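Local coordinates for putative uncharacterized protein (Pyrococcus furiosus, PDB 3VR0) that acts as a proteasome activator, although it belongs to the PAC2 family of proteasome assembly chaperones, at residues Pro68-His72 with Thr109-Asp115; Lys18-Ile22 with Glu121-Lys125; Lys86-Tyr90 with Met126-Val130; Phe35-Leu39 with Ala192-Leu196; Arg136-Gly142 with Met205-Leu211. All blocks are in the same frame, centred on the assembly; numbering follows the deposited sequence.

Overall arrangement
The five contacts run from a partly buried corner of one α/β domain, at the boundary with a second subunit, to its centre. Contacts 1 and 2 lie at that corner. They rely on polar chemistry, namely carboxylate hydrogen bonds, bridging waters and, in His69 and Glu121, the two residues of a gold site. Contact 3, fully buried, continues along the helix 116-131 used by contact 2 and replaces hydrogen bonds with aromatic and apolar packing. Contact 4 sets a second helix, 192-202, on the middle of the same sheet around a buried glutamate. Contact 5 is the sheet itself, a parallel ladder whose strand 137-145 is bonded to strand 34-37 of contact 4.

Contact 1: Pro68-His72 with Thr109-Asp115; sequences PHFMH and TQVPPTD
Neither segment forms a regular helix or strand. Pro68 and His69 make a tight bend with helix-like backbone angles (psi -4° and -7°), after which Phe70 and Met71 are extended. Thr109-Pro112 is likewise extended and then folds into a type I beta turn, Pro112 to Asp115, closed by a weak bond from Asp115 N to Pro112 O (3.4 Å). The backbones come nearest at Phe70 and Val111, with CA atoms 5.0 Å apart. No direct backbone hydrogen bond joins them. One water accepts from Met71 N (2.9 Å) and donates to Gln110 O (2.9 Å), while another donates to His69 O (2.8 Å) and Asp115 OD2 (2.7 Å). His69 (chi1 m) points at the turn, and its ND1 donates to Asp115 OD2 at 2.7 Å, a histidine-carboxylate pair that orients the imidazole of His69, which with Glu121 forms the gold site, the ion lying about 2 Å from the His69 side chain. The rigid Pro112 packs its CD on His69 O (3.2 Å). Phe70, also m, takes Thr109 CG2 over its ring face in a CH-pi contact, 3.8 Å from the centroid, and Val111 CG2 lies 3.9 Å from Phe70 CE1. Asp115 N-caps helix 116-131, OD1 accepting from Gly118 N. Both loops thus sit at that helix's start, 68-72 after strand 60-66 and the other loop after strand 102-107, while His72 stacks on His119 of a second subunit.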
# COMPACT_ATOMS: atom_id res chain seq x y z
N PRO C 68 -11.81 -3.15 -7.17
CA PRO C 68 -11.03 -3.89 -6.16
C PRO C 68 -10.16 -2.92 -5.32
O PRO C 68 -9.51 -3.37 -4.37
CB PRO C 68 -10.13 -4.83 -7.03
CG PRO C 68 -9.93 -3.90 -8.37
CD PRO C 68 -11.35 -3.44 -8.56
N HIS C 69 -10.16 -1.61 -5.65
CA HIS C 69 -9.52 -0.57 -4.83
C HIS C 69 -10.49 0.04 -3.83
O HIS C 69 -10.06 0.84 -2.99
CB HIS C 69 -8.94 0.54 -5.68
CG HIS C 69 -7.81 0.07 -6.55
ND1 HIS C 69 -6.51 -0.02 -6.09
CD2 HIS C 69 -7.79 -0.39 -7.83
CE1 HIS C 69 -5.74 -0.51 -7.05
NE2 HIS C 69 -6.49 -0.73 -8.12
N PHE C 70 -11.78 -0.32 -3.90
CA PHE C 70 -12.74 0.18 -2.91
C PHE C 70 -12.56 -0.62 -1.63
O PHE C 70 -11.97 -1.70 -1.65
CB PHE C 70 -14.18 0.01 -3.40
CG PHE C 70 -14.60 1.01 -4.47
CD1 PHE C 70 -13.88 2.19 -4.67
CD2 PHE C 70 -15.76 0.79 -5.23
CE1 PHE C 70 -14.30 3.16 -5.65
CE2 PHE C 70 -16.18 1.73 -6.24
CZ PHE C 70 -15.44 2.92 -6.44
N MET C 71 -13.10 -0.16 -0.51
CA MET C 71 -13.04 -0.94 0.74
C MET C 71 -13.56 -2.38 0.53
O MET C 71 -14.57 -2.61 -0.20
CB MET C 71 -13.81 -0.22 1.84
CG MET C 71 -13.86 -0.95 3.19
SD MET C 71 -12.22 -1.25 3.89
CE MET C 71 -12.88 -2.31 5.19
N HIS C 72 -12.89 -3.32 1.18
CA HIS C 72 -13.11 -4.73 0.97
C HIS C 72 -14.32 -5.23 1.76
O HIS C 72 -14.20 -6.08 2.64
CB HIS C 72 -11.83 -5.52 1.32
CG HIS C 72 -11.24 -5.20 2.66
ND1 HIS C 72 -10.37 -4.14 2.87
CD2 HIS C 72 -11.35 -5.83 3.87
CE1 HIS C 72 -9.99 -4.12 4.14
NE2 HIS C 72 -10.57 -5.13 4.77
N THR C 109 -18.95 5.50 -2.48
CA THR C 109 -17.64 5.75 -1.90
C THR C 109 -16.70 6.17 -2.97
O THR C 109 -17.01 6.05 -4.18
CB THR C 109 -17.00 4.42 -1.25
OG1 THR C 109 -15.78 4.74 -0.56
CG2 THR C 109 -16.68 3.35 -2.32
N GLN C 110 -15.56 6.68 -2.53
CA GLN C 110 -14.42 6.84 -3.40
C GLN C 110 -13.39 5.86 -2.85
O GLN C 110 -13.60 5.25 -1.80
CB GLN C 110 -13.88 8.28 -3.36
CG GLN C 110 -14.87 9.35 -3.84
CD GLN C 110 -14.20 10.65 -4.29
OE1 GLN C 110 -13.17 10.65 -4.96
NE2 GLN C 110 -14.82 11.78 -3.94
N VAL C 111 -12.28 5.73 -3.56
CA VAL C 111 -11.20 4.89 -3.11
C VAL C 111 -10.67 5.49 -1.78
O VAL C 111 -10.69 6.72 -1.62
CB VAL C 111 -10.09 4.89 -4.19
CG1 VAL C 111 -8.76 4.36 -3.64
CG2 VAL C 111 -10.54 4.04 -5.45
N PRO C 112 -10.22 4.65 -0.83
CA PRO C 112 -9.75 5.17 0.46
C PRO C 112 -8.58 6.17 0.33
O PRO C 112 -7.92 6.20 -0.69
CB PRO C 112 -9.35 3.89 1.23
CG PRO C 112 -10.19 2.83 0.59
CD PRO C 112 -10.20 3.18 -0.85
N PRO C 113 -8.36 7.02 1.38
CA PRO C 113 -7.31 8.07 1.24
C PRO C 113 -5.88 7.52 1.15
O PRO C 113 -4.99 8.21 0.70
CB PRO C 113 -7.52 8.96 2.49
CG PRO C 113 -8.45 8.16 3.44
CD PRO C 113 -9.21 7.18 2.58
N THR C 114 -5.69 6.26 1.47
CA THR C 114 -4.36 5.68 1.45
C THR C 114 -3.91 5.08 0.11
O THR C 114 -2.80 4.61 0.03
CB THR C 114 -4.23 4.55 2.52
OG1 THR C 114 -5.23 3.56 2.26
CG2 THR C 114 -4.40 5.09 3.96
N ASP C 115 -4.74 5.12 -0.94
CA ASP C 115 -4.44 4.40 -2.20
C ASP C 115 -4.56 5.37 -3.40
O ASP C 115 -5.59 5.35 -4.15
CB ASP C 115 -5.40 3.19 -2.36
CG ASP C 115 -5.18 2.38 -3.65
OD1 ASP C 115 -4.19 2.61 -4.37
OD2 ASP C 115 -5.99 1.46 -3.95
O HOH W 1 -7.51 0.43 -2.02
O HOH W 2 -13.83 2.60 -0.58

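Contact 2: Lys18-Ile22 with Glu121-Lys125; sequences KETTI and EVAGK
Here the N-terminal approach to the outermost strand, within this chain, of the α/β sheet lies against helix 116-131, next to a gold site that includes Glu121. Residues 121-125 are regular helix, whereas 18-22 is extended from Glu19 onward and enters strand 21-24 at Thr21. The closest CA atoms are those of Thr20 and Val122, 6.2 Å apart. Glu19 directs its side chain toward the helix, so that CB lies 3.5 Å from Glu121 OE2, and its OE2 remains 4.5 Å from Lys125 NZ, too far for a salt bridge. Thr20 is the central anchor. With chi1 m, its N (3.3 Å) and OG1 (2.5 Å) both donate to Glu121 OE1, a double grip that suits a small residue whose hydroxyl lies close to its own backbone. Ser67 OG also bonds Thr20 OG1, and Val122 CG2 packs at 3.6 Å from that same OG1. Thr21 turns away from the helix, its OG1 donating back to Glu19 O at 3.1 Å. Lys125 curls over Thr20 through three successive m torsions, bringing CE within 3.5 Å of Thr20 O. Its long aliphatic chain shields the backbone here. Ile22, which also touches strand 60-66, faces the helix with CD1 3.7 Å from Lys125 O. Beside it a water accepts from Ile22 N at 3.0 Å and, weakly, from Lys125 NZ at 3.5 Å.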
# COMPACT_ATOMS: atom_id res chain seq x y z
N LYS C 18 -9.63 -7.77 -11.89
CA LYS C 18 -8.20 -7.51 -11.60
C LYS C 18 -8.05 -6.01 -11.58
O LYS C 18 -7.04 -5.46 -11.12
CB LYS C 18 -7.29 -8.09 -12.69
CG LYS C 18 -7.31 -9.62 -12.77
CD LYS C 18 -6.00 -10.17 -13.36
CE LYS C 18 -6.17 -11.59 -13.93
NZ LYS C 18 -5.05 -11.94 -14.86
N GLU C 19 -9.07 -5.35 -12.12
CA GLU C 19 -9.12 -3.92 -12.15
C GLU C 19 -10.56 -3.45 -12.08
O GLU C 19 -11.49 -4.22 -12.14
CB GLU C 19 -8.33 -3.36 -13.36
CG GLU C 19 -9.02 -3.39 -14.74
CD GLU C 19 -8.17 -2.70 -15.87
OE1 GLU C 19 -6.97 -3.03 -16.04
OE2 GLU C 19 -8.73 -1.81 -16.58
N THR C 20 -10.70 -2.15 -11.91
CA THR C 20 -11.97 -1.50 -11.88
C THR C 20 -12.83 -1.89 -13.10
O THR C 20 -12.37 -1.84 -14.23
CB THR C 20 -11.72 -0.01 -11.77
OG1 THR C 20 -10.98 0.25 -10.56
CG2 THR C 20 -13.00 0.78 -11.74
N THR C 21 -14.06 -2.30 -12.85
CA THR C 21 -14.96 -2.81 -13.87
C THR C 21 -16.26 -1.97 -13.94
O THR C 21 -16.88 -1.66 -12.93
CB THR C 21 -15.33 -4.30 -13.53
OG1 THR C 21 -14.12 -5.09 -13.52
CG2 THR C 21 -16.29 -4.92 -14.58
N ILE C 22 -16.68 -1.66 -15.17
CA ILE C 22 -17.97 -1.06 -15.41
C ILE C 22 -18.89 -2.04 -16.13
O ILE C 22 -18.54 -2.56 -17.19
CB ILE C 22 -17.83 0.25 -16.22
CG1 ILE C 22 -16.90 1.20 -15.47
CG2 ILE C 22 -19.25 0.85 -16.49
CD1 ILE C 22 -16.57 2.44 -16.14
N GLU C 121 -6.77 5.13 -11.26
CA GLU C 121 -7.34 4.06 -12.01
C GLU C 121 -8.86 4.15 -12.11
O GLU C 121 -9.37 3.94 -13.18
CB GLU C 121 -7.03 2.72 -11.36
CG GLU C 121 -6.97 1.68 -12.40
CD GLU C 121 -7.44 0.37 -11.90
OE1 GLU C 121 -8.60 0.30 -11.44
OE2 GLU C 121 -6.65 -0.59 -12.01
N VAL C 122 -9.56 4.44 -11.01
CA VAL C 122 -11.03 4.59 -11.06
C VAL C 122 -11.41 5.81 -11.96
O VAL C 122 -12.23 5.69 -12.89
CB VAL C 122 -11.63 4.71 -9.64
CG1 VAL C 122 -13.14 5.21 -9.69
CG2 VAL C 122 -11.50 3.40 -8.88
N ALA C 123 -10.83 6.98 -11.70
CA ALA C 123 -11.05 8.17 -12.53
C ALA C 123 -10.80 7.95 -14.04
O ALA C 123 -11.54 8.41 -14.89
CB ALA C 123 -10.17 9.30 -12.05
N GLY C 124 -9.70 7.26 -14.34
CA GLY C 124 -9.34 6.93 -15.70
C GLY C 124 -10.40 6.01 -16.35
O GLY C 124 -10.78 6.28 -17.50
N LYS C 125 -10.86 4.97 -15.64
CA LYS C 125 -11.93 4.10 -16.19
C LYS C 125 -13.23 4.90 -16.41
O LYS C 125 -13.90 4.70 -17.42
CB LYS C 125 -12.25 2.91 -15.28
CG LYS C 125 -11.23 1.78 -15.34
CD LYS C 125 -11.33 0.95 -16.65
CE LYS C 125 -12.73 0.43 -16.90
NZ LYS C 125 -12.71 -0.49 -18.09
O HOH W 3 -15.22 -2.85 -17.46

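Contact 3: Lys86-Tyr90 with Met126-Val130; sequences KNEFY and MLDFV
Strand 87-90 and helix segment 126-130 run nearly parallel, crossing at -21° with axes 11.9 Å apart, and large side chains fill the gap. The nearest CA atoms, Phe89 and Met126, are 9.4 Å apart. Met126 reaches across in an extended m, t, t rotamer: its CG meets the edge of the Phe89 ring at CZ (3.8 Å), and its CE comes to 2.9 Å from Asn87 OD1. Asn87 in turn gives ND2 to Thr109 O. One helical turn on, Phe129 (chi1 t) directs its ring edge onto the face of Phe89 (chi1 m), a T-shaped pair with centroids 5.1 Å apart and planes at 69°; Phe129 CE2 lies 4.0 Å from Phe89 CG. Val130, pointing sideways, adds a looser apolar contact, its CG2 4.4 Å from Phe89 CE1. Helix 116-131 therefore rests on one face of the sheet, with strands 60-66 and 21-24 beneath Phe129 and strand 102-107 beneath Val130.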
# COMPACT_ATOMS: atom_id res chain seq x y z
N LYS C 86 -19.98 0.50 -4.90
CA LYS C 86 -20.10 0.74 -6.32
C LYS C 86 -20.36 2.21 -6.58
O LYS C 86 -20.68 2.99 -5.65
CB LYS C 86 -21.25 -0.13 -6.89
CG LYS C 86 -22.68 0.37 -6.46
CD LYS C 86 -23.81 -0.64 -6.81
CE LYS C 86 -25.17 -0.02 -6.48
NZ LYS C 86 -26.27 -0.98 -6.78
N ASN C 87 -20.14 2.62 -7.83
CA ASN C 87 -20.63 3.90 -8.31
C ASN C 87 -21.69 3.58 -9.39
O ASN C 87 -21.70 2.46 -9.96
CB ASN C 87 -19.50 4.74 -8.92
CG ASN C 87 -18.39 5.08 -7.91
OD1 ASN C 87 -17.31 5.50 -8.33
ND2 ASN C 87 -18.66 4.90 -6.59
N GLU C 88 -22.55 4.56 -9.67
CA GLU C 88 -23.66 4.35 -10.59
C GLU C 88 -23.64 5.47 -11.56
O GLU C 88 -23.40 6.61 -11.16
CB GLU C 88 -24.98 4.38 -9.84
CG GLU C 88 -25.17 3.25 -8.84
CD GLU C 88 -26.51 3.35 -8.06
OE1 GLU C 88 -26.97 4.50 -7.73
OE2 GLU C 88 -27.11 2.28 -7.78
N PHE C 89 -23.87 5.16 -12.84
CA PHE C 89 -24.01 6.18 -13.85
C PHE C 89 -25.48 6.27 -14.28
O PHE C 89 -26.11 5.24 -14.54
CB PHE C 89 -23.16 5.86 -15.08
CG PHE C 89 -21.69 5.88 -14.84
CD1 PHE C 89 -20.92 7.02 -15.19
CD2 PHE C 89 -21.05 4.76 -14.34
CE1 PHE C 89 -19.52 7.02 -15.02
CE2 PHE C 89 -19.62 4.76 -14.14
CZ PHE C 89 -18.88 5.87 -14.48
N TYR C 90 -26.00 7.50 -14.35
CA TYR C 90 -27.37 7.79 -14.80
C TYR C 90 -27.28 8.68 -16.03
O TYR C 90 -26.34 9.48 -16.15
CB TYR C 90 -28.16 8.55 -13.72
CG TYR C 90 -28.48 7.71 -12.52
CD1 TYR C 90 -29.74 7.17 -12.33
CD2 TYR C 90 -27.50 7.43 -11.58
CE1 TYR C 90 -30.01 6.37 -11.21
CE2 TYR C 90 -27.75 6.65 -10.48
CZ TYR C 90 -28.99 6.12 -10.30
OH TYR C 90 -29.20 5.34 -9.19
N MET C 126 -13.58 5.76 -15.46
CA MET C 126 -14.76 6.65 -15.66
C MET C 126 -14.61 7.49 -16.90
O MET C 126 -15.58 7.64 -17.65
CB MET C 126 -15.02 7.58 -14.50
CG MET C 126 -15.41 6.87 -13.25
SD MET C 126 -15.82 8.06 -11.95
CE MET C 126 -16.35 6.82 -10.75
N LEU C 127 -13.41 8.06 -17.10
CA LEU C 127 -13.21 8.87 -18.29
C LEU C 127 -13.26 8.03 -19.57
O LEU C 127 -13.80 8.53 -20.55
CB LEU C 127 -11.94 9.75 -18.27
CG LEU C 127 -12.03 10.79 -17.13
CD1 LEU C 127 -10.68 11.32 -16.79
CD2 LEU C 127 -13.01 11.93 -17.40
N ASP C 128 -12.69 6.81 -19.58
CA ASP C 128 -12.71 5.98 -20.81
C ASP C 128 -14.17 5.68 -21.18
O ASP C 128 -14.53 5.62 -22.34
CB ASP C 128 -11.99 4.62 -20.67
CG ASP C 128 -10.46 4.74 -20.40
OD1 ASP C 128 -9.83 5.79 -20.67
OD2 ASP C 128 -9.89 3.76 -19.89
N PHE C 129 -14.97 5.43 -20.19
CA PHE C 129 -16.34 5.03 -20.42
C PHE C 129 -17.16 6.21 -21.01
O PHE C 129 -17.85 6.06 -22.00
CB PHE C 129 -16.93 4.54 -19.10
CG PHE C 129 -18.38 4.17 -19.20
CD1 PHE C 129 -18.82 3.21 -20.15
CD2 PHE C 129 -19.32 4.81 -18.40
CE1 PHE C 129 -20.19 2.87 -20.24
CE2 PHE C 129 -20.70 4.47 -18.47
CZ PHE C 129 -21.14 3.51 -19.40
N VAL C 130 -17.04 7.38 -20.41
CA VAL C 130 -17.82 8.55 -20.76
C VAL C 130 -17.42 9.11 -22.16
O VAL C 130 -18.28 9.60 -22.91
CB VAL C 130 -17.70 9.46 -19.52
CG1 VAL C 130 -16.94 10.73 -19.71
CG2 VAL C 130 -18.91 9.42 -18.60

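Contact 4: Phe35-Leu39 with Ala192-Leu196; sequences FIEGL and AAGLL
This is a buried helix-on-sheet contact near the middle of the chain, where the first turn of helix 192-202 lies over the end of strand 34-37 and the loop that follows. The short axes of 35-37 and 192-196 run close to antiparallel (151°) and approach to 9.8 Å. CA atoms are nearest at Glu37 with Ala193 (6.9 Å) and Leu39 with Ala192 (7.4 Å). Alternate residues Phe35, Glu37 and Leu39 face the helix, while Ile36 faces away. Phe35 (chi1 t) brings CE2 to 3.9 Å from Leu196 CD1, the same methyl that meets Glu37 CB at 3.7 Å. Farther along, Leu39 CD1 touches Ala192 CB at 3.6 Å. Glu37 is unusual in such a place. With chi1 t and chi2 m it folds back so that OE2 accepts a hydrogen bond from Leu39 N at 2.8 Å, satisfying a backbone amide of the loop after the strand, while OE1 packs 3.5 Å from Ala193 CA. Alanine suits these two helix positions, since its single methyl lets the carboxylate and Leu39 come close; Leu196, one turn later, has the longer reach needed to meet Phe35. Ala192 N is bonded to Gln110 OE1 and Ala193 O to Thr140 OG1, which ties the first helical turn to its surroundings. A helix laid along a central parallel strand, its small residues against the sheet, is the arrangement of a layered α/β fold.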
# COMPACT_ATOMS: atom_id res chain seq x y z
N PHE C 35 -20.59 15.44 -18.55
CA PHE C 35 -20.39 14.50 -17.45
C PHE C 35 -20.43 15.21 -16.10
O PHE C 35 -19.58 16.02 -15.79
CB PHE C 35 -19.03 13.80 -17.66
CG PHE C 35 -18.68 12.74 -16.64
CD1 PHE C 35 -19.65 12.00 -16.01
CD2 PHE C 35 -17.32 12.43 -16.38
CE1 PHE C 35 -19.31 11.00 -15.09
CE2 PHE C 35 -16.98 11.44 -15.44
CZ PHE C 35 -17.97 10.73 -14.80
N ILE C 36 -21.37 14.85 -15.25
CA ILE C 36 -21.48 15.49 -13.98
C ILE C 36 -21.14 14.53 -12.83
O ILE C 36 -21.69 13.41 -12.78
CB ILE C 36 -22.91 16.00 -13.73
CG1 ILE C 36 -23.33 16.96 -14.85
CG2 ILE C 36 -23.00 16.80 -12.38
CD1 ILE C 36 -24.72 17.48 -14.66
N GLU C 37 -20.26 14.97 -11.91
CA GLU C 37 -19.78 14.10 -10.80
C GLU C 37 -20.21 14.58 -9.42
O GLU C 37 -19.95 15.73 -9.04
CB GLU C 37 -18.26 13.91 -10.84
CG GLU C 37 -17.70 13.14 -9.61
CD GLU C 37 -17.39 14.06 -8.44
OE1 GLU C 37 -17.10 15.23 -8.69
OE2 GLU C 37 -17.49 13.66 -7.25
N GLY C 38 -20.89 13.70 -8.70
CA GLY C 38 -21.26 13.94 -7.31
C GLY C 38 -21.04 12.68 -6.47
O GLY C 38 -21.98 12.03 -6.02
N LEU C 39 -19.78 12.34 -6.27
CA LEU C 39 -19.40 11.22 -5.42
C LEU C 39 -19.31 11.68 -3.94
O LEU C 39 -19.30 12.87 -3.68
CB LEU C 39 -18.07 10.70 -5.92
CG LEU C 39 -18.24 9.98 -7.28
CD1 LEU C 39 -16.90 9.81 -7.95
CD2 LEU C 39 -18.91 8.63 -7.06
N ALA C 192 -12.05 12.51 -6.86
CA ALA C 192 -12.67 12.58 -8.19
C ALA C 192 -13.07 13.98 -8.61
O ALA C 192 -12.86 14.36 -9.77
CB ALA C 192 -13.84 11.61 -8.29
N ALA C 193 -13.55 14.80 -7.68
CA ALA C 193 -13.84 16.20 -8.05
C ALA C 193 -12.66 16.91 -8.68
O ALA C 193 -12.81 17.86 -9.51
CB ALA C 193 -14.36 16.98 -6.86
N GLY C 194 -11.46 16.46 -8.32
CA GLY C 194 -10.26 17.00 -8.93
C GLY C 194 -9.71 16.15 -10.04
O GLY C 194 -9.42 16.67 -11.11
N LEU C 195 -9.49 14.85 -9.80
CA LEU C 195 -8.81 14.01 -10.81
C LEU C 195 -9.56 13.92 -12.15
O LEU C 195 -8.91 13.90 -13.21
CB LEU C 195 -8.62 12.57 -10.30
CG LEU C 195 -7.61 12.34 -9.16
CD1 LEU C 195 -7.26 10.89 -9.08
CD2 LEU C 195 -6.35 13.25 -9.38
N LEU C 196 -10.91 13.90 -12.11
CA LEU C 196 -11.66 13.86 -13.41
C LEU C 196 -11.26 15.00 -14.29
O LEU C 196 -11.08 14.83 -15.49
CB LEU C 196 -13.17 13.82 -13.21
CG LEU C 196 -13.61 12.51 -12.55
CD1 LEU C 196 -15.12 12.55 -12.16
CD2 LEU C 196 -13.32 11.33 -13.43

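Contact 5: Arg136-Gly142 with Met205-Leu211; sequences REIITMG and MFGISLL
Strands 137-142 and 206-211 are neighbours in the parallel core of the α/β sheet, and their apolar centre lies on the Ile139 face. There Ile139 CG1 meets Ile208 CG2 at 3.8 Å, and Ile139 CG2 meets Leu210 CD1 at 4.3 Å. Branched residues suit this face, which helix 221-235 covers. On the opposite face Ile138 CD1 touches Met205 CE (3.7 Å), beneath Leu127 of helix 116-131. The strands' axes are 10° from parallel and approach to 4.6 Å, in straight register from Glu137 with Phe206 to Gly142 with Leu211. The ladder bonds are Ile138 N to Phe206 O (2.9 Å), Ile208 N to Ile138 O (3.1 Å), Thr140 N to Ile208 O (3.0 Å), Leu210 N to Thr140 O (2.9 Å) and Gly142 N to Leu210 O (3.2 Å). Gly207 is needed because a CB would clash with Ile138 O, and its backbone angles (165/-156) also suit glycine. At the outer end Phe206 N bonds Arg136 O (2.9 Å), and the Phe206 ring (chi1 p) lies over Glu137 CB in a CH-pi contact, 4.2 Å to the centroid. Phe206 CE2 lies over the Arg136 guanidinium, 3.8 Å from NH1. Arg136 forms a salt bridge with Asp32; Glu137 forms one with Arg100 and a hydrogen bond with Tyr168 OH. Thr140 OG1, also bonded to Ala193 O, accepts at 2.7 Å from a water that sits 2.5 Å from Ser209 OG.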
# COMPACT_ATOMS: atom_id res chain seq x y z
N ARG C 136 -16.96 15.47 -23.72
CA ARG C 136 -15.78 16.35 -23.77
C ARG C 136 -15.72 17.17 -22.51
O ARG C 136 -14.66 17.59 -22.11
CB ARG C 136 -15.84 17.33 -24.98
CG ARG C 136 -15.88 16.61 -26.39
CD ARG C 136 -16.25 17.59 -27.55
NE ARG C 136 -17.51 18.30 -27.25
CZ ARG C 136 -17.64 19.63 -27.20
NH1 ARG C 136 -16.58 20.41 -27.51
NH2 ARG C 136 -18.81 20.17 -26.86
N GLU C 137 -16.89 17.41 -21.91
CA GLU C 137 -17.07 18.48 -20.95
C GLU C 137 -17.52 17.87 -19.62
O GLU C 137 -18.39 17.00 -19.59
CB GLU C 137 -18.13 19.47 -21.44
CG GLU C 137 -18.14 20.78 -20.59
CD GLU C 137 -19.10 21.89 -21.13
OE1 GLU C 137 -19.54 21.77 -22.29
OE2 GLU C 137 -19.44 22.83 -20.37
N ILE C 138 -16.93 18.36 -18.53
CA ILE C 138 -17.10 17.76 -17.21
C ILE C 138 -17.46 18.81 -16.20
O ILE C 138 -16.84 19.84 -16.18
CB ILE C 138 -15.78 17.11 -16.76
CG1 ILE C 138 -15.35 16.02 -17.73
CG2 ILE C 138 -15.89 16.49 -15.38
CD1 ILE C 138 -13.79 15.68 -17.69
N ILE C 139 -18.42 18.54 -15.32
CA ILE C 139 -18.67 19.45 -14.22
C ILE C 139 -18.56 18.64 -12.95
O ILE C 139 -19.23 17.64 -12.82
CB ILE C 139 -20.11 20.05 -14.34
CG1 ILE C 139 -20.25 20.88 -15.64
CG2 ILE C 139 -20.38 20.92 -13.13
CD1 ILE C 139 -21.70 21.50 -15.79
N THR C 140 -17.68 19.02 -12.01
CA THR C 140 -17.63 18.26 -10.74
C THR C 140 -18.22 19.10 -9.60
O THR C 140 -18.07 20.30 -9.57
CB THR C 140 -16.20 17.80 -10.40
OG1 THR C 140 -15.40 18.95 -10.24
CG2 THR C 140 -15.56 16.97 -11.56
N MET C 141 -18.87 18.44 -8.67
CA MET C 141 -19.54 19.08 -7.60
C MET C 141 -18.97 18.48 -6.34
O MET C 141 -18.76 17.27 -6.27
CB MET C 141 -21.03 18.75 -7.68
CG MET C 141 -21.65 19.15 -9.09
SD MET C 141 -23.43 18.96 -9.01
CE MET C 141 -23.60 17.26 -8.56
N GLY C 142 -18.77 19.33 -5.34
CA GLY C 142 -18.41 18.85 -4.02
C GLY C 142 -18.33 19.99 -2.99
O GLY C 142 -18.91 21.07 -3.19
N MET C 205 -10.10 16.93 -22.86
CA MET C 205 -11.41 17.26 -22.23
C MET C 205 -11.29 18.52 -21.37
O MET C 205 -10.20 19.06 -21.16
CB MET C 205 -11.89 16.08 -21.36
CG MET C 205 -12.04 14.75 -22.15
SD MET C 205 -12.41 13.36 -21.05
CE MET C 205 -14.19 13.58 -20.71
N PHE C 206 -12.42 19.01 -20.86
CA PHE C 206 -12.41 20.33 -20.21
C PHE C 206 -13.58 20.44 -19.30
O PHE C 206 -14.54 19.65 -19.41
CB PHE C 206 -12.40 21.47 -21.24
CG PHE C 206 -13.65 21.55 -22.12
CD1 PHE C 206 -14.71 22.37 -21.75
CD2 PHE C 206 -13.74 20.86 -23.32
CE1 PHE C 206 -15.88 22.48 -22.57
CE2 PHE C 206 -14.90 20.94 -24.14
CZ PHE C 206 -15.96 21.78 -23.76
N GLY C 207 -13.51 21.40 -18.39
CA GLY C 207 -14.65 21.62 -17.53
C GLY C 207 -14.41 22.46 -16.31
O GLY C 207 -13.51 23.27 -16.30
N ILE C 208 -15.23 22.29 -15.29
CA ILE C 208 -15.26 23.21 -14.19
C ILE C 208 -15.55 22.42 -12.92
O ILE C 208 -16.28 21.46 -12.95
CB ILE C 208 -16.41 24.32 -14.42
CG1 ILE C 208 -16.41 25.33 -13.31
CG2 ILE C 208 -17.83 23.64 -14.61
CD1 ILE C 208 -17.17 26.73 -13.73
N SER C 209 -14.91 22.84 -11.83
CA SER C 209 -15.14 22.35 -10.53
C SER C 209 -15.97 23.38 -9.77
O SER C 209 -15.62 24.55 -9.72
CB SER C 209 -13.78 22.26 -9.80
OG SER C 209 -14.05 22.12 -8.40
N LEU C 210 -17.02 22.96 -9.10
CA LEU C 210 -17.76 23.88 -8.28
C LEU C 210 -17.85 23.26 -6.91
O LEU C 210 -18.42 22.20 -6.75
CB LEU C 210 -19.17 24.11 -8.87
CG LEU C 210 -19.12 24.75 -10.24
CD1 LEU C 210 -20.49 24.61 -10.98
CD2 LEU C 210 -18.72 26.21 -10.11
N LEU C 211 -17.26 23.94 -5.92
CA LEU C 211 -17.23 23.44 -4.57
C LEU C 211 -17.87 24.44 -3.62
O LEU C 211 -17.56 25.63 -3.65
CB LEU C 211 -15.78 23.17 -4.11
CG LEU C 211 -14.90 22.16 -4.86
CD1 LEU C 211 -13.53 22.15 -4.24
CD2 LEU C 211 -15.50 20.79 -4.74
O HOH W 4 -15.70 20.29 -7.87